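Local coordinates for protein putative dehydrogenase (Amycolatopsis orientalis, PDB 5A9T) that probably catalyses the NADPH-dependent reduction of imines to amines, as an imine reductase of the HIBADH-related family, at residues A[6-11]-A[148-153]; A[19-24]-A[31-36]. All blocks are in the same frame, centred on the assembly; numbering follows the deposited sequence.

Contact 1. Residues A[6-11]-A[148-153]; sequences LPVTVA and KETLAG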
loop_
_atom_site.group_PDB
_atom_site.type_symbol
_atom_site.label_atom_id
_atom_site.label_comp_id
_atom_site.label_asym_id
_atom_site.label_seq_id
_atom_site.Cartn_x
_atom_site.Cartn_y
_atom_site.Cartn_z
ATOM N N LEU A 6 -1.219 -39.842 -9.552
ATOM C CA LEU A 6 -0.391 -39.745 -8.310
ATOM C C LEU A 6 -1.429 -39.613 -7.170
ATOM O O LEU A 6 -2.346 -38.755 -7.275
ATOM C CB LEU A 6 0.354 -38.452 -8.445
ATOM C CG LEU A 6 1.400 -38.098 -7.320
ATOM C CD1 LEU A 6 0.976 -37.270 -6.107
ATOM C CD2 LEU A 6 2.049 -39.324 -6.826
ATOM N N PRO A 7 -1.422 -40.471 -6.136
ATOM C CA PRO A 7 -2.463 -40.405 -5.167
ATOM C C PRO A 7 -2.183 -39.198 -4.181
ATOM O O PRO A 7 -1.036 -38.908 -3.846
ATOM C CB PRO A 7 -2.329 -41.738 -4.415
ATOM C CG PRO A 7 -0.951 -42.122 -4.590
ATOM C CD PRO A 7 -0.576 -41.689 -5.969
ATOM N N VAL A 8 -3.236 -38.524 -3.776
ATOM C CA VAL A 8 -3.127 -37.496 -2.787
ATOM C C VAL A 8 -4.348 -37.605 -1.887
ATOM O O VAL A 8 -5.440 -37.897 -2.391
ATOM C CB VAL A 8 -3.136 -36.079 -3.400
ATOM C CG1 VAL A 8 -2.976 -35.065 -2.257
ATOM C CG2 VAL A 8 -2.118 -35.954 -4.490
ATOM N N THR A 9 -4.219 -37.393 -0.587
ATOM C CA THR A 9 -5.309 -37.326 0.302
ATOM C C THR A 9 -5.512 -35.877 0.719
ATOM O O THR A 9 -4.536 -35.203 1.094
ATOM C CB THR A 9 -5.050 -38.198 1.508
ATOM O OG1 THR A 9 -5.069 -39.585 1.131
ATOM C CG2 THR A 9 -6.077 -38.010 2.585
ATOM N N VAL A 10 -6.757 -35.437 0.809
ATOM C CA VAL A 10 -7.111 -34.154 1.427
ATOM C C VAL A 10 -7.939 -34.425 2.643
ATOM O O VAL A 10 -9.029 -35.060 2.552
ATOM C CB VAL A 10 -7.859 -33.271 0.422
ATOM C CG1 VAL A 10 -8.294 -31.980 1.132
ATOM C CG2 VAL A 10 -7.035 -32.974 -0.795
ATOM N N ALA A 11 -7.483 -34.009 3.811
ATOM C CA ALA A 11 -8.183 -34.092 5.040
ATOM C C ALA A 11 -8.706 -32.738 5.477
ATOM O O ALA A 11 -7.942 -31.833 5.806
ATOM C CB ALA A 11 -7.292 -34.662 6.127
ATOM N N LYS A 148 6.918 -30.239 -5.085
ATOM C CA LYS A 148 6.608 -28.961 -5.651
ATOM C C LYS A 148 5.835 -29.043 -6.934
ATOM O O LYS A 148 4.987 -28.180 -7.130
ATOM C CB LYS A 148 7.846 -28.108 -5.786
ATOM C CG LYS A 148 8.807 -28.696 -6.672
ATOM C CD LYS A 148 10.154 -28.022 -6.471
ATOM C CE LYS A 148 10.395 -26.899 -7.438
ATOM N NZ LYS A 148 11.836 -27.093 -7.820
ATOM N N GLU A 149 6.075 -30.019 -7.835
ATOM C CA GLU A 149 5.282 -30.083 -9.030
ATOM C C GLU A 149 3.831 -30.363 -8.806
ATOM O O GLU A 149 2.934 -29.783 -9.416
ATOM C CB GLU A 149 5.945 -31.054 -10.038
ATOM C CG GLU A 149 5.129 -31.461 -11.208
ATOM N N THR A 150 3.508 -31.239 -7.860
ATOM C CA THR A 150 2.129 -31.478 -7.459
ATOM C C THR A 150 1.527 -30.195 -6.801
ATOM O O THR A 150 0.407 -29.806 -7.091
ATOM C CB THR A 150 2.064 -32.623 -6.422
ATOM O OG1 THR A 150 2.478 -33.819 -7.140
ATOM C CG2 THR A 150 0.685 -32.885 -5.921
ATOM N N LEU A 151 2.323 -29.591 -5.925
ATOM C CA LEU A 151 1.808 -28.416 -5.218
ATOM C C LEU A 151 1.586 -27.251 -6.211
ATOM O O LEU A 151 0.685 -26.460 -5.982
ATOM C CB LEU A 151 2.775 -27.968 -4.149
ATOM C CG LEU A 151 2.930 -28.999 -2.920
ATOM C CD1 LEU A 151 4.124 -28.613 -2.061
ATOM C CD2 LEU A 151 1.644 -29.149 -2.163
ATOM N N ALA A 152 2.336 -27.214 -7.279
ATOM C CA ALA A 152 2.118 -26.142 -8.279
ATOM C C ALA A 152 0.799 -26.228 -8.933
ATOM O O ALA A 152 0.284 -25.210 -9.455
ATOM C CB ALA A 152 3.222 -26.180 -9.246
ATOM N N GLY A 153 0.074 -27.346 -8.900
ATOM C CA GLY A 153 -1.324 -27.391 -9.327
ATOM C C GLY A 153 -2.296 -26.570 -8.514
ATOM O O GLY A 153 -3.408 -26.346 -8.902
#
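In the Rossmann-type NADP-binding domain, the first parallel strand, 7-11, and the residue just before it meet helix 141-152, far along the chain, through L6 and V8 on one side and T150 on the other. The example illustrates how a helix late in the domain can reach the strand that opens a nucleotide-binding fold while touching it at a few atoms: the two segments bury 76 Å² between them, and the nearest CA atoms, those of L6 and T150, are 8.7 Å apart. T150 is the point of contact on the helix, and its two branches divide the work. With chi1 at -66°, OG1 lies beside the backbone N and meets the CD1 methyl of L6 at 3.9 Å, a van der Waals approach of a hydroxyl to a methyl. The methyl branch CG2 is directed anti to the backbone N and heads for the strand. L6 reaches across because its CG is anti to the backbone N (chi1 -176°), and its side chain runs at a slant to that of T150. Around the contact, H29 and L64 also touch T150, so a loop and strand 64-67 also meet this threonine; H29 uses ND1 in a hydrogen bond with the carbonyl O of L6. V8, a buried strand residue, further packs on L64, V66 and L24. Within the first segment L6 CD1 lies 3.7 Å from V8 CG2, joining the two apolar side chains into one small surface, which T150 completes where its CG2 comes to 4.4 Å from V8 CG2.

Contact 2. Residues A[19-24]-A[31-36]; sequences ALAAAL and VTVWNR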
loop_
_atom_site.group_PDB
_atom_site.type_symbol
_atom_site.label_atom_id
_atom_site.label_comp_id
_atom_site.label_asym_id
_atom_site.label_seq_id
_atom_site.Cartn_x
_atom_site.Cartn_y
_atom_site.Cartn_z
ATOM N N ALA A 19 -11.861 -26.748 -2.173
ATOM C CA ALA A 19 -11.187 -26.161 -3.328
ATOM C C ALA A 19 -9.823 -26.838 -3.675
ATOM O O ALA A 19 -9.493 -27.049 -4.788
ATOM C CB ALA A 19 -11.003 -24.666 -3.143
ATOM N N LEU A 20 -9.112 -27.211 -2.618
ATOM C CA LEU A 20 -7.886 -27.950 -2.817
ATOM C C LEU A 20 -8.131 -29.295 -3.488
ATOM O O LEU A 20 -7.477 -29.664 -4.440
ATOM C CB LEU A 20 -7.163 -28.171 -1.490
ATOM C CG LEU A 20 -6.748 -26.949 -0.689
ATOM C CD1 LEU A 20 -6.293 -27.168 0.767
ATOM C CD2 LEU A 20 -5.717 -26.119 -1.400
ATOM N N ALA A 21 -9.093 -30.027 -2.979
ATOM C CA ALA A 21 -9.365 -31.289 -3.551
ATOM C C ALA A 21 -9.864 -31.206 -5.005
ATOM O O ALA A 21 -9.404 -31.948 -5.845
ATOM C CB ALA A 21 -10.400 -31.996 -2.697
ATOM N N ALA A 22 -10.720 -30.225 -5.296
ATOM C CA ALA A 22 -11.176 -30.000 -6.631
ATOM C C ALA A 22 -10.084 -29.660 -7.605
ATOM O O ALA A 22 -10.015 -30.211 -8.688
ATOM C CB ALA A 22 -12.255 -28.950 -6.669
ATOM N N ALA A 23 -9.113 -28.817 -7.149
ATOM C CA ALA A 23 -7.996 -28.490 -7.972
ATOM C C ALA A 23 -7.158 -29.708 -8.258
ATOM O O ALA A 23 -6.617 -29.895 -9.345
ATOM C CB ALA A 23 -7.225 -27.358 -7.327
ATOM N N LEU A 24 -6.901 -30.568 -7.263
ATOM C CA LEU A 24 -6.109 -31.748 -7.493
ATOM C C LEU A 24 -6.776 -32.779 -8.423
ATOM O O LEU A 24 -6.139 -33.355 -9.264
ATOM C CB LEU A 24 -5.743 -32.384 -6.134
ATOM C CG LEU A 24 -4.864 -31.542 -5.223
ATOM C CD1 LEU A 24 -4.890 -32.105 -3.845
ATOM C CD2 LEU A 24 -3.437 -31.583 -5.771
ATOM N N VAL A 31 -7.630 -38.745 -5.918
ATOM C CA VAL A 31 -7.822 -37.973 -4.696
ATOM C C VAL A 31 -8.691 -38.765 -3.765
ATOM O O VAL A 31 -9.897 -39.061 -4.091
ATOM C CB VAL A 31 -8.347 -36.570 -4.944
ATOM C CG1 VAL A 31 -8.550 -35.791 -3.638
ATOM C CG2 VAL A 31 -7.392 -35.849 -5.917
ATOM N N THR A 32 -8.188 -39.006 -2.572
ATOM C CA THR A 32 -8.978 -39.491 -1.418
ATOM C C THR A 32 -9.338 -38.366 -0.498
ATOM O O THR A 32 -8.474 -37.543 -0.154
ATOM C CB THR A 32 -8.272 -40.593 -0.688
ATOM O OG1 THR A 32 -7.930 -41.666 -1.575
ATOM C CG2 THR A 32 -8.974 -41.092 0.545
ATOM N N VAL A 33 -10.604 -38.262 -0.070
ATOM C CA VAL A 33 -11.037 -37.161 0.776
ATOM C C VAL A 33 -11.588 -37.619 2.084
ATOM O O VAL A 33 -12.201 -38.711 2.168
ATOM C CB VAL A 33 -12.023 -36.210 0.072
ATOM C CG1 VAL A 33 -11.417 -35.625 -1.140
ATOM C CG2 VAL A 33 -13.305 -36.942 -0.325
ATOM N N TRP A 34 -11.357 -36.836 3.122
ATOM C CA TRP A 34 -11.821 -37.154 4.507
ATOM C C TRP A 34 -12.251 -35.861 5.133
ATOM O O TRP A 34 -11.669 -34.781 4.923
ATOM C CB TRP A 34 -10.780 -37.825 5.349
ATOM C CG TRP A 34 -11.122 -38.045 6.783
ATOM C CD1 TRP A 34 -11.712 -39.166 7.308
ATOM C CD2 TRP A 34 -10.962 -37.140 7.880
ATOM N NE1 TRP A 34 -11.856 -39.015 8.689
ATOM C CE2 TRP A 34 -11.469 -37.760 9.038
ATOM C CE3 TRP A 34 -10.541 -35.814 7.990
ATOM C CZ2 TRP A 34 -11.393 -37.165 10.300
ATOM C CZ3 TRP A 34 -10.465 -35.260 9.247
ATOM C CH2 TRP A 34 -10.942 -35.888 10.360
ATOM N N ASN A 35 -13.319 -35.969 5.895
ATOM C CA ASN A 35 -13.789 -34.892 6.721
ATOM C C ASN A 35 -14.346 -35.438 8.011
ATOM O O ASN A 35 -14.926 -36.506 7.991
ATOM C CB ASN A 35 -14.818 -34.045 5.969
ATOM C CG ASN A 35 -15.116 -32.731 6.662
ATOM O OD1 ASN A 35 -16.326 -32.512 7.131
ATOM N ND2 ASN A 35 -14.212 -31.848 6.733
ATOM N N ARG A 36 -14.193 -34.675 9.083
ATOM C CA ARG A 36 -14.742 -35.055 10.367
ATOM C C ARG A 36 -16.259 -35.353 10.267
ATOM O O ARG A 36 -16.683 -36.336 10.762
ATOM C CB ARG A 36 -14.512 -33.932 11.375
ATOM C CG ARG A 36 -13.111 -33.796 11.977
#
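Helix 19-24 runs almost antiparallel to strand 31-34, their axes 9.2 Å apart at closest approach with 167° between their directions, and the CA atoms of A21 and V31 come to 7.0 Å. That is the geometry expected in the first beta-alpha-beta unit of a Rossmann-type fold, where the chain leaves strand 7-11, passes through helix 15-26 and returns along strand 30-34. The interface is wholly apolar, and on the helix it is made by one alanine and one leucine. A21 presents its single methyl to two valines at once: CB lies 4.1 Å from V33 CG1 and 4.3 Å from V31 CG1. One turn further on, L24 meets V31 with the root of its side chain, CB being 3.8 Å from V31 CG2, while the same methyl also nears the backbone carbon of L24. The two branches of V31 thus part company, CG1 anti to the backbone N (chi1 179°) and turned to A21, CG2 beside that N and turned to L24. V33 is rotated differently: its CG1 stands beside the backbone N (chi1 -59°) and serves A21. Strand alternation sends T32 and W34 to the other face of the sheet, where W34 packs on I55 and A58 of helix 55-60; beyond the strand lie N35 and R36, two residues that bind NADP(+). On the near face, L44 of helix 42-46 closes over A21, A22 and V33, and the outer part of L24 continues to V10 of strand 7-11, so that helix 15-26 packs on both neighbouring strands, 7-11 and 30-34.

Contacts 1 and 2 reach the same sheet, their centres about 10 Å apart, and strand 7-11 is what joins them. It pairs with strand 30-34 through probable hydrogen bonds from V10 N to T32 O at 2.9 Å and from T32 N to V8 O at 3.0 Å. On the helix side, V10 CG2 packs on L24 CD1 at 3.8 Å. Both belong to the dinucleotide-binding domain, but contact 2 is nearer the NADP(+) site: the side chain of V33 is about 4 Å from that of L13, whereas V8 of contact 1 is about 11 Å from it. The amine ligand is bound by other residues, N241, Y282 and Y283.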